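Local coordinates for protein TP_0956 (Treponema pallidum subsp. pallidum, PDB 3U64), which is a lipoprotein built from tetratricopeptide-like helices that probably serves as the T component of a TRAP transporter through protein-protein contacts, at residues Glu131-Asp136 and Val183-Arg188; Gln138-Val143 and Val179-Met184; Lys142-Cys147 and Gly153-Val158; Tyr116-Leu121 and Pro126-Glu131. All coordinates share one frame; numbering follows the deposited sequence.

How the interactions relate
All four contacts lie on the same side of the chain's centre, where the short helices 128-132 and 137-144 pack among helices 96-124, 152-166 and 176-192. Interaction 4 comes first along the chain and closes at E131, where interaction 1 begins; interaction 3 is nested inside the loop that interaction 1 closes. Interactions 1 and 2 have centres about 2 Å apart and share V183 and M184 of helix 176-192; the centre of interaction 3 lies about 8 Å, and that of interaction 4 about 11 Å, from the centre of interaction 1. E131 and R139 join 126-131 to 138-143 by a salt bridge. Together the contacts seat two short helices on the long ones of this all-helical, TPR-related protein.

Interaction 1 of 4, residues Glu131-Asp136 and Val183-Arg188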
# COMPACT_ATOMS: atom_id res chain seq x y z
N GLU A 131 -23.65 -0.08 -30.89
CA GLU A 131 -23.37 0.48 -32.21
C GLU A 131 -21.89 0.45 -32.48
O GLU A 131 -21.44 -0.05 -33.51
CB GLU A 131 -23.89 1.92 -32.29
CG GLU A 131 -25.38 2.02 -32.10
CD GLU A 131 -26.13 1.11 -33.05
OE1 GLU A 131 -26.00 1.30 -34.28
OE2 GLU A 131 -26.84 0.19 -32.56
N VAL A 132 -21.11 1.00 -31.55
CA VAL A 132 -19.70 1.24 -31.81
C VAL A 132 -18.96 -0.08 -32.01
O VAL A 132 -17.98 -0.13 -32.72
CB VAL A 132 -19.05 2.11 -30.68
CG1 VAL A 132 -18.65 1.25 -29.48
CG2 VAL A 132 -17.86 2.87 -31.21
N PHE A 133 -19.44 -1.15 -31.39
CA PHE A 133 -18.80 -2.45 -31.56
C PHE A 133 -19.57 -3.40 -32.49
O PHE A 133 -19.33 -4.60 -32.48
CB PHE A 133 -18.59 -3.13 -30.21
CG PHE A 133 -17.56 -2.46 -29.34
CD1 PHE A 133 -16.24 -2.34 -29.77
CD2 PHE A 133 -17.89 -1.97 -28.09
CE1 PHE A 133 -15.28 -1.74 -28.97
CE2 PHE A 133 -16.92 -1.37 -27.28
CZ PHE A 133 -15.63 -1.25 -27.72
N SER A 134 -20.49 -2.84 -33.29
CA SER A 134 -21.35 -3.63 -34.16
C SER A 134 -20.59 -4.38 -35.27
O SER A 134 -21.08 -5.37 -35.81
CB SER A 134 -22.42 -2.74 -34.79
OG SER A 134 -21.81 -1.72 -35.57
N GLY A 135 -19.40 -3.90 -35.62
CA GLY A 135 -18.69 -4.40 -36.78
C GLY A 135 -19.26 -3.87 -38.09
O GLY A 135 -18.75 -4.18 -39.17
N ASP A 136 -20.32 -3.08 -37.99
CA ASP A 136 -20.97 -2.45 -39.14
C ASP A 136 -20.42 -1.04 -39.28
O ASP A 136 -20.66 -0.19 -38.43
CB ASP A 136 -22.48 -2.40 -38.91
CG ASP A 136 -23.25 -1.74 -40.06
OD1 ASP A 136 -22.70 -0.84 -40.75
OD2 ASP A 136 -24.42 -2.11 -40.27
N VAL A 183 -9.55 2.73 -32.61
CA VAL A 183 -8.83 3.66 -33.45
C VAL A 183 -9.78 4.68 -34.07
O VAL A 183 -9.46 5.86 -34.10
CB VAL A 183 -8.02 2.93 -34.54
CG1 VAL A 183 -7.35 3.94 -35.46
CG2 VAL A 183 -6.97 2.02 -33.89
N MET A 184 -10.95 4.23 -34.53
CA MET A 184 -11.94 5.15 -35.09
C MET A 184 -12.39 6.18 -34.05
O MET A 184 -12.62 7.34 -34.38
CB MET A 184 -13.14 4.40 -35.68
CG MET A 184 -12.83 3.53 -36.90
SD MET A 184 -12.03 4.43 -38.27
CE MET A 184 -10.35 3.81 -38.14
N MET A 185 -12.50 5.77 -32.79
CA MET A 185 -12.77 6.73 -31.72
C MET A 185 -11.62 7.73 -31.57
O MET A 185 -11.85 8.93 -31.44
CB MET A 185 -13.05 6.03 -30.38
CG MET A 185 -14.34 5.20 -30.36
SD MET A 185 -14.74 4.57 -28.70
CE MET A 185 -14.41 2.83 -28.89
N LEU A 186 -10.39 7.24 -31.61
CA LEU A 186 -9.25 8.15 -31.55
C LEU A 186 -9.26 9.12 -32.76
O LEU A 186 -9.10 10.34 -32.60
CB LEU A 186 -7.94 7.35 -31.47
CG LEU A 186 -7.69 6.65 -30.12
CD1 LEU A 186 -6.51 5.70 -30.22
CD2 LEU A 186 -7.45 7.65 -28.99
N GLU A 187 -9.48 8.58 -33.95
CA GLU A 187 -9.54 9.41 -35.15
C GLU A 187 -10.68 10.41 -35.11
O GLU A 187 -10.56 11.51 -35.66
CB GLU A 187 -9.62 8.57 -36.41
CG GLU A 187 -8.35 7.82 -36.66
CD GLU A 187 -8.41 7.02 -37.93
OE1 GLU A 187 -9.43 7.12 -38.66
OE2 GLU A 187 -7.44 6.28 -38.19
N ARG A 188 -11.78 10.05 -34.46
CA ARG A 188 -12.89 10.98 -34.33
C ARG A 188 -12.55 12.14 -33.38
O ARG A 188 -12.90 13.28 -33.65
CB ARG A 188 -14.17 10.28 -33.90
CG ARG A 188 -15.31 11.23 -33.63
CD ARG A 188 -15.77 11.97 -34.89
NE ARG A 188 -16.97 12.76 -34.57
CZ ARG A 188 -17.42 13.80 -35.27
NH1 ARG A 188 -16.78 14.21 -36.35
NH2 ARG A 188 -18.51 14.45 -34.88
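V132 and M185 mark the nearest approach of the two backbones, their CA atoms 8.8 Å apart where the C-terminal end of helix 128-132 faces the middle of helix 176-192. At that spacing the side chains do all the touching, and M185 does most of it. Its CG lies beside the backbone N and the chain continues extended through chi2 (-172°) before bending at chi3, which brings the methyl CE against V132 and F133. CE meets V132 CG2 at 4.2 Å, the two side chains crossing at about a right angle. The same methyl sits 4.4 Å from F133 CZ, at an oblique approach to the ring. V132 also works within its own segment: its other methyl, CG1, lies 3.6 Å above the F133 ring plane, toward the rim, so the two residues offer M185 a joint apolar surface.

Just beyond, the chain leaves the helix at F133 and turns. E131 O accepts from both S134 N and S134 OG, the hydroxyl at 2.7 Å and in the carbonyl plane. S134 OG in turn accepts from D136 N, an ST turn that leads to D136 at the N-cap of helix 137-144. M185 is also packed against L155 and V158 of helix 152-166, while V132 leans on L140 of helix 137-144 and F133 on T178 and A181 of helix 176-192.

Interaction 2 of 4, residues Gln138-Val143 and Val179-Met184; sequences QRLHKV and VHAAVM. With SO4 (sulfate ion), chain C.
L140 CD2 reaches the H180 ring obliquely, 3.8 Å from H180 CD2, while M184 CG lies over one face of that ring, 3.5 Å above the plane and offset toward the rim. The other flat group, the R139 guanidinium, points away from helix 176-192 and meets a sulfate ion probably taken from the crystallisation liquor. Sulfate O4 lies in plane at its edge and O2 near that plane. R139 NH2 donates to O2 at 3.1 Å with an N-H...O angle of 150°; a weak bond runs from NH1 to O1. NH2 also holds E131 in a salt bridge.

Between the helices L140 carries the contact. With CG trans to the backbone N (chi1 176°), its two methyls divide the work: CD1 faces A181 CB at 4.4 Å, and CD2 rests against both the H180 ring and M184 CG, 3.9 Å from the latter. The imidazole NE2 bonds E137, just ahead of 138-143. The CA atoms of L140 and A181 come within 7.4 Å, where A181 has only a methyl side chain. The axes stay 11.2 Å apart and cross at -28°, running in nearly the same direction: a shallow apolar helix-helix packing within the all-helical TPR-related fold.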
# COMPACT_ATOMS: atom_id res chain seq x y z
N GLN A 138 -21.06 1.50 -41.09
CA GLN A 138 -22.03 2.58 -41.20
C GLN A 138 -22.66 2.93 -39.85
O GLN A 138 -22.93 4.09 -39.55
CB GLN A 138 -23.11 2.21 -42.22
CG GLN A 138 -24.42 2.92 -42.00
CD GLN A 138 -25.44 2.53 -43.04
OE1 GLN A 138 -25.09 2.13 -44.15
NE2 GLN A 138 -26.72 2.64 -42.68
N ARG A 139 -22.90 1.91 -39.03
CA ARG A 139 -23.38 2.13 -37.67
C ARG A 139 -22.26 2.75 -36.82
O ARG A 139 -22.51 3.65 -36.02
CB ARG A 139 -23.91 0.82 -37.06
CG ARG A 139 -25.19 0.29 -37.78
CD ARG A 139 -25.61 -1.12 -37.32
NE ARG A 139 -25.87 -1.20 -35.88
CZ ARG A 139 -26.01 -2.33 -35.21
NH1 ARG A 139 -25.89 -3.50 -35.83
NH2 ARG A 139 -26.24 -2.30 -33.91
N LEU A 140 -21.03 2.29 -37.01
CA LEU A 140 -19.89 2.85 -36.27
C LEU A 140 -19.74 4.34 -36.57
O LEU A 140 -19.65 5.18 -35.66
CB LEU A 140 -18.62 2.10 -36.65
CG LEU A 140 -17.29 2.58 -36.08
CD1 LEU A 140 -17.35 2.64 -34.56
CD2 LEU A 140 -16.19 1.65 -36.53
N HIS A 141 -19.73 4.67 -37.86
CA HIS A 141 -19.59 6.04 -38.33
C HIS A 141 -20.77 6.92 -37.92
O HIS A 141 -20.60 8.09 -37.59
CB HIS A 141 -19.42 6.06 -39.86
CG HIS A 141 -19.29 7.44 -40.43
ND1 HIS A 141 -20.39 8.21 -40.77
CD2 HIS A 141 -18.20 8.20 -40.70
CE1 HIS A 141 -19.98 9.37 -41.23
NE2 HIS A 141 -18.66 9.39 -41.21
N LYS A 142 -21.98 6.35 -37.93
CA LYS A 142 -23.15 7.14 -37.58
C LYS A 142 -23.11 7.49 -36.11
O LYS A 142 -23.44 8.62 -35.72
CB LYS A 142 -24.45 6.40 -37.92
CG LYS A 142 -25.70 7.26 -37.76
CD LYS A 142 -26.97 6.50 -38.14
CE LYS A 142 -27.35 5.49 -37.06
NZ LYS A 142 -28.44 4.56 -37.47
N VAL A 143 -22.70 6.55 -35.27
CA VAL A 143 -22.70 6.83 -33.84
C VAL A 143 -21.56 7.78 -33.47
O VAL A 143 -21.69 8.60 -32.56
CB VAL A 143 -22.65 5.57 -32.95
CG1 VAL A 143 -21.28 4.86 -33.03
CG2 VAL A 143 -22.93 5.97 -31.51
N VAL A 179 -10.49 -3.40 -31.81
CA VAL A 179 -9.34 -2.59 -32.19
C VAL A 179 -9.72 -1.50 -33.19
O VAL A 179 -9.41 -0.32 -32.99
CB VAL A 179 -8.22 -3.45 -32.80
CG1 VAL A 179 -7.14 -2.58 -33.39
CG2 VAL A 179 -7.65 -4.40 -31.75
N HIS A 180 -10.40 -1.90 -34.26
CA HIS A 180 -10.85 -0.94 -35.26
C HIS A 180 -11.75 0.16 -34.66
O HIS A 180 -11.57 1.33 -34.96
CB HIS A 180 -11.56 -1.65 -36.42
CG HIS A 180 -11.99 -0.71 -37.50
ND1 HIS A 180 -11.09 -0.02 -38.28
CD2 HIS A 180 -13.22 -0.30 -37.89
CE1 HIS A 180 -11.74 0.75 -39.13
NE2 HIS A 180 -13.04 0.60 -38.91
N ALA A 181 -12.69 -0.22 -33.80
CA ALA A 181 -13.55 0.76 -33.13
C ALA A 181 -12.75 1.74 -32.27
O ALA A 181 -13.05 2.93 -32.23
CB ALA A 181 -14.61 0.05 -32.28
N ALA A 182 -11.74 1.23 -31.59
CA ALA A 182 -10.92 2.07 -30.71
C ALA A 182 -10.18 3.15 -31.52
O ALA A 182 -10.20 4.33 -31.16
CB ALA A 182 -9.91 1.22 -29.92
N VAL A 183 -9.55 2.73 -32.61
CA VAL A 183 -8.83 3.66 -33.45
C VAL A 183 -9.78 4.68 -34.07
O VAL A 183 -9.46 5.86 -34.10
CB VAL A 183 -8.02 2.93 -34.54
CG1 VAL A 183 -7.35 3.94 -35.46
CG2 VAL A 183 -6.97 2.02 -33.89
N MET A 184 -10.95 4.23 -34.53
CA MET A 184 -11.94 5.15 -35.09
C MET A 184 -12.39 6.18 -34.05
O MET A 184 -12.62 7.34 -34.38
CB MET A 184 -13.14 4.40 -35.68
CG MET A 184 -12.83 3.53 -36.90
SD MET A 184 -12.03 4.43 -38.27
CE MET A 184 -10.35 3.81 -38.14
S SO4 C . -27.32 -5.77 -32.95
O1 SO4 C . -28.01 -5.74 -34.24
O2 SO4 C . -27.56 -4.50 -32.25
O3 SO4 C . -27.88 -6.85 -32.15
O4 SO4 C . -25.89 -5.99 -33.17

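Interaction 3 of 4, residues Lys142-Cys147 and Gly153-Val158; sequences KVLSRC and GTLYWV
L155 reaches across to C147 and L144 with its two methyls, one for each. Its CG stands beside the backbone N (chi1 -70°), and a chi2 of 170° turns the fork so that CD1 faces C147 and CD2 faces L144. CD1 lies 4.0 Å from C147 CB and 4.2 Å from C147 SG, so the cysteine offers its whole short side chain to one methyl. C147 itself has chi1 -64°, which turns the sulfur away from its own carbonyl carbon. The L144 contact is lighter: its CB does not head straight for the other segment, but with CG beside the backbone N and chi2 nearly trans, L144 CD2 comes to 4.5 Å from L155 CD2. The result is a small, buried, wholly apolar meeting of three side chains.

S145 turns its hydroxyl back on K142 O, bonding at 2.8 Å with the donor tilted from the carbonyl plane. R188 NH2 of helix 176-192 donates to C147 O. The contact sits between helices: L144 and C147 both touch F128 of helix 128-132, L155 lies against L121 of helix 96-124, and M185 of helix 176-192 packs on both L144 and L155.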
# COMPACT_ATOMS: atom_id res chain seq x y z
N LYS A 142 -21.98 6.35 -37.93
CA LYS A 142 -23.15 7.14 -37.58
C LYS A 142 -23.11 7.49 -36.11
O LYS A 142 -23.44 8.62 -35.72
CB LYS A 142 -24.45 6.40 -37.92
CG LYS A 142 -25.70 7.26 -37.76
CD LYS A 142 -26.97 6.50 -38.14
CE LYS A 142 -27.35 5.49 -37.06
NZ LYS A 142 -28.44 4.56 -37.47
N VAL A 143 -22.70 6.55 -35.27
CA VAL A 143 -22.70 6.83 -33.84
C VAL A 143 -21.56 7.78 -33.47
O VAL A 143 -21.69 8.60 -32.56
CB VAL A 143 -22.65 5.57 -32.95
CG1 VAL A 143 -21.28 4.86 -33.03
CG2 VAL A 143 -22.93 5.97 -31.51
N LEU A 144 -20.44 7.68 -34.18
CA LEU A 144 -19.32 8.57 -33.91
C LEU A 144 -19.65 9.99 -34.37
O LEU A 144 -19.06 10.95 -33.90
CB LEU A 144 -18.01 8.07 -34.54
CG LEU A 144 -17.37 6.81 -33.92
CD1 LEU A 144 -16.05 6.48 -34.60
CD2 LEU A 144 -17.15 6.96 -32.43
N SER A 145 -20.60 10.12 -35.29
CA SER A 145 -20.93 11.44 -35.82
C SER A 145 -21.81 12.22 -34.82
O SER A 145 -22.01 13.43 -34.95
CB SER A 145 -21.60 11.33 -37.19
OG SER A 145 -22.98 11.02 -37.05
N ARG A 146 -22.31 11.51 -33.81
CA ARG A 146 -23.10 12.12 -32.76
C ARG A 146 -22.23 12.81 -31.71
O ARG A 146 -22.68 13.71 -31.00
CB ARG A 146 -24.02 11.08 -32.11
CG ARG A 146 -25.02 10.46 -33.09
CD ARG A 146 -25.80 9.33 -32.44
NE ARG A 146 -26.62 9.78 -31.32
CZ ARG A 146 -27.21 8.97 -30.44
NH1 ARG A 146 -27.07 7.65 -30.56
NH2 ARG A 146 -27.94 9.48 -29.45
N CYS A 147 -20.96 12.41 -31.66
CA CYS A 147 -20.01 12.94 -30.68
C CYS A 147 -19.64 14.39 -30.94
O CYS A 147 -19.51 14.82 -32.07
CB CYS A 147 -18.73 12.08 -30.66
SG CYS A 147 -19.04 10.38 -30.11
N GLY A 153 -12.41 13.98 -24.51
CA GLY A 153 -11.72 13.34 -23.40
C GLY A 153 -12.05 11.86 -23.32
O GLY A 153 -11.17 11.00 -23.17
N THR A 154 -13.33 11.55 -23.45
CA THR A 154 -13.80 10.18 -23.28
C THR A 154 -13.32 9.30 -24.43
O THR A 154 -12.82 8.19 -24.21
CB THR A 154 -15.35 10.13 -23.14
OG1 THR A 154 -15.76 11.06 -22.13
CG2 THR A 154 -15.84 8.73 -22.76
N LEU A 155 -13.44 9.81 -25.65
CA LEU A 155 -12.99 9.10 -26.84
C LEU A 155 -11.52 8.73 -26.70
O LEU A 155 -11.09 7.61 -27.02
CB LEU A 155 -13.22 9.98 -28.09
CG LEU A 155 -14.71 10.11 -28.40
CD1 LEU A 155 -14.99 11.14 -29.47
CD2 LEU A 155 -15.26 8.76 -28.80
N TYR A 156 -10.75 9.69 -26.21
CA TYR A 156 -9.31 9.54 -26.10
C TYR A 156 -8.96 8.41 -25.14
O TYR A 156 -8.12 7.58 -25.46
CB TYR A 156 -8.65 10.85 -25.65
CG TYR A 156 -7.20 10.68 -25.19
CD1 TYR A 156 -6.18 10.43 -26.10
CD2 TYR A 156 -6.85 10.75 -23.84
CE1 TYR A 156 -4.87 10.24 -25.70
CE2 TYR A 156 -5.54 10.56 -23.42
CZ TYR A 156 -4.55 10.31 -24.35
OH TYR A 156 -3.24 10.12 -23.96
N TRP A 157 -9.60 8.40 -23.97
CA TRP A 157 -9.26 7.43 -22.94
C TRP A 157 -9.73 6.01 -23.28
O TRP A 157 -8.98 5.06 -23.11
CB TRP A 157 -9.73 7.91 -21.55
CG TRP A 157 -8.73 8.92 -21.00
CD1 TRP A 157 -8.90 10.27 -20.89
CD2 TRP A 157 -7.39 8.64 -20.58
NE1 TRP A 157 -7.75 10.84 -20.38
CE2 TRP A 157 -6.81 9.88 -20.20
CE3 TRP A 157 -6.62 7.47 -20.46
CZ2 TRP A 157 -5.50 9.97 -19.71
CZ3 TRP A 157 -5.31 7.57 -19.99
CH2 TRP A 157 -4.76 8.81 -19.62
N VAL A 158 -10.94 5.90 -23.82
CA VAL A 158 -11.47 4.61 -24.27
C VAL A 158 -10.58 4.03 -25.36
O VAL A 158 -10.12 2.89 -25.27
CB VAL A 158 -12.93 4.73 -24.79
CG1 VAL A 158 -13.37 3.44 -25.42
CG2 VAL A 158 -13.88 5.10 -23.66

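Interaction 4 of 4, residues Tyr116-Leu121 and Pro126-Glu131. With SO4 (sulfate ion), chain C.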
# COMPACT_ATOMS: atom_id res chain seq x y z
N TYR A 116 -14.84 1.36 -18.18
CA TYR A 116 -15.34 2.38 -17.27
C TYR A 116 -15.53 3.72 -17.99
O TYR A 116 -16.55 4.37 -17.83
CB TYR A 116 -14.39 2.55 -16.08
CG TYR A 116 -14.60 1.55 -14.97
CD1 TYR A 116 -15.85 1.00 -14.74
CD2 TYR A 116 -13.56 1.18 -14.15
CE1 TYR A 116 -16.05 0.07 -13.71
CE2 TYR A 116 -13.74 0.27 -13.12
CZ TYR A 116 -14.98 -0.28 -12.90
OH TYR A 116 -15.13 -1.18 -11.88
N ALA A 117 -14.54 4.12 -18.80
CA ALA A 117 -14.64 5.41 -19.51
C ALA A 117 -15.73 5.35 -20.56
O ALA A 117 -16.47 6.33 -20.78
CB ALA A 117 -13.29 5.81 -20.14
N LEU A 118 -15.85 4.20 -21.20
CA LEU A 118 -16.87 4.00 -22.22
C LEU A 118 -18.28 4.21 -21.63
O LEU A 118 -19.21 4.57 -22.35
CB LEU A 118 -16.74 2.59 -22.80
CG LEU A 118 -17.76 2.13 -23.85
CD1 LEU A 118 -17.72 3.05 -25.08
CD2 LEU A 118 -17.48 0.68 -24.23
N SER A 119 -18.45 4.01 -20.33
CA SER A 119 -19.79 4.19 -19.77
C SER A 119 -20.19 5.67 -19.72
O SER A 119 -21.36 6.00 -19.68
CB SER A 119 -20.00 3.48 -18.43
OG SER A 119 -19.12 3.95 -17.44
N SER A 120 -19.20 6.56 -19.78
CA SER A 120 -19.48 7.98 -19.98
C SER A 120 -20.15 8.21 -21.34
O SER A 120 -21.15 8.91 -21.42
CB SER A 120 -18.21 8.83 -19.82
OG SER A 120 -18.31 10.08 -20.50
N LEU A 121 -19.63 7.59 -22.41
CA LEU A 121 -20.29 7.65 -23.72
C LEU A 121 -21.66 6.96 -23.71
O LEU A 121 -22.63 7.47 -24.28
CB LEU A 121 -19.40 7.10 -24.85
CG LEU A 121 -18.20 8.03 -25.12
CD1 LEU A 121 -17.12 7.41 -25.97
CD2 LEU A 121 -18.67 9.34 -25.73
N PRO A 126 -27.28 6.46 -25.15
CA PRO A 126 -27.72 5.08 -24.92
C PRO A 126 -27.65 4.23 -26.18
O PRO A 126 -28.14 4.66 -27.23
CB PRO A 126 -29.17 5.26 -24.47
CG PRO A 126 -29.15 6.59 -23.73
CD PRO A 126 -28.13 7.45 -24.46
N GLY A 127 -27.05 3.05 -26.08
CA GLY A 127 -26.94 2.15 -27.22
C GLY A 127 -25.61 2.32 -27.93
O GLY A 127 -25.32 1.61 -28.89
N PHE A 128 -24.82 3.27 -27.43
CA PHE A 128 -23.52 3.62 -28.02
C PHE A 128 -22.60 2.40 -28.14
O PHE A 128 -21.91 2.23 -29.15
CB PHE A 128 -22.83 4.71 -27.18
CG PHE A 128 -21.51 5.18 -27.77
CD1 PHE A 128 -21.44 6.40 -28.44
CD2 PHE A 128 -20.34 4.41 -27.65
CE1 PHE A 128 -20.22 6.85 -29.00
CE2 PHE A 128 -19.13 4.85 -28.20
CZ PHE A 128 -19.06 6.07 -28.87
N THR A 129 -22.58 1.58 -27.09
CA THR A 129 -21.70 0.42 -27.03
C THR A 129 -22.06 -0.65 -28.07
O THR A 129 -21.17 -1.26 -28.67
CB THR A 129 -21.69 -0.21 -25.62
OG1 THR A 129 -21.25 0.77 -24.67
CG2 THR A 129 -20.74 -1.40 -25.58
N ARG A 130 -23.35 -0.89 -28.27
CA ARG A 130 -23.81 -1.86 -29.25
C ARG A 130 -23.46 -1.37 -30.66
O ARG A 130 -23.04 -2.15 -31.51
CB ARG A 130 -25.32 -2.06 -29.12
CG ARG A 130 -25.84 -3.37 -29.70
CD ARG A 130 -27.20 -3.73 -29.12
NE ARG A 130 -27.65 -5.09 -29.44
CZ ARG A 130 -27.35 -6.18 -28.74
NH1 ARG A 130 -26.57 -6.08 -27.66
NH2 ARG A 130 -27.81 -7.36 -29.11
N GLU A 131 -23.65 -0.08 -30.89
CA GLU A 131 -23.37 0.48 -32.21
C GLU A 131 -21.89 0.45 -32.48
O GLU A 131 -21.44 -0.05 -33.51
CB GLU A 131 -23.89 1.92 -32.29
CG GLU A 131 -25.38 2.02 -32.10
CD GLU A 131 -26.13 1.11 -33.05
OE1 GLU A 131 -26.00 1.30 -34.28
OE2 GLU A 131 -26.84 0.19 -32.56
S SO4 C . -27.32 -5.77 -32.95
O1 SO4 C . -28.01 -5.74 -34.24
O2 SO4 C . -27.56 -4.50 -32.25
O3 SO4 C . -27.88 -6.85 -32.15
O4 SO4 C . -25.89 -5.99 -33.17
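F128 and L121 meet because chi1 of -177° carries the phenylalanine ring off helix 128-132 toward helix 96-124, where the L121 backbone sets CB over one face of it and the leucine's torsions carry CD1 onward. L121 CB lies 3.9 Å from the ring centroid and only 5° off the ring normal, a well-centred CH-pi contact. CD1 of the same leucine reaches F128 CZ at 3.7 Å. L118 adds a second leucine: its CD1 comes obliquely to the ring, 3.9 Å from F128 CE2. Its other methyl, CD2, turns to T129 and lies 3.8 Å from OG1, with T129 CG2 also close by. Both leucines, one turn apart on helix 96-124, thus pack on F128, and L118 also reaches T129.

G127 holds the N-cap position with a positive phi, and E122 receives the backbone N-H groups of both G127 and T129, fixing the start of that helix to helix 96-124. On the outward side R130 stretches to a sulfate ion, probably from the crystallisation liquor: NE donates weakly to O2 at 2.9 Å and to O3, and NH2 weakly to O3. R139 also binds this ion. The chemistry is therefore divided: dispersion and one CH-pi contact join the side chains of 116-121 and 126-131 in a largely buried interface, the E122 bonds supply the polar link, and the positive charge of R130 lies on the exposed side, where it can help hold an anion.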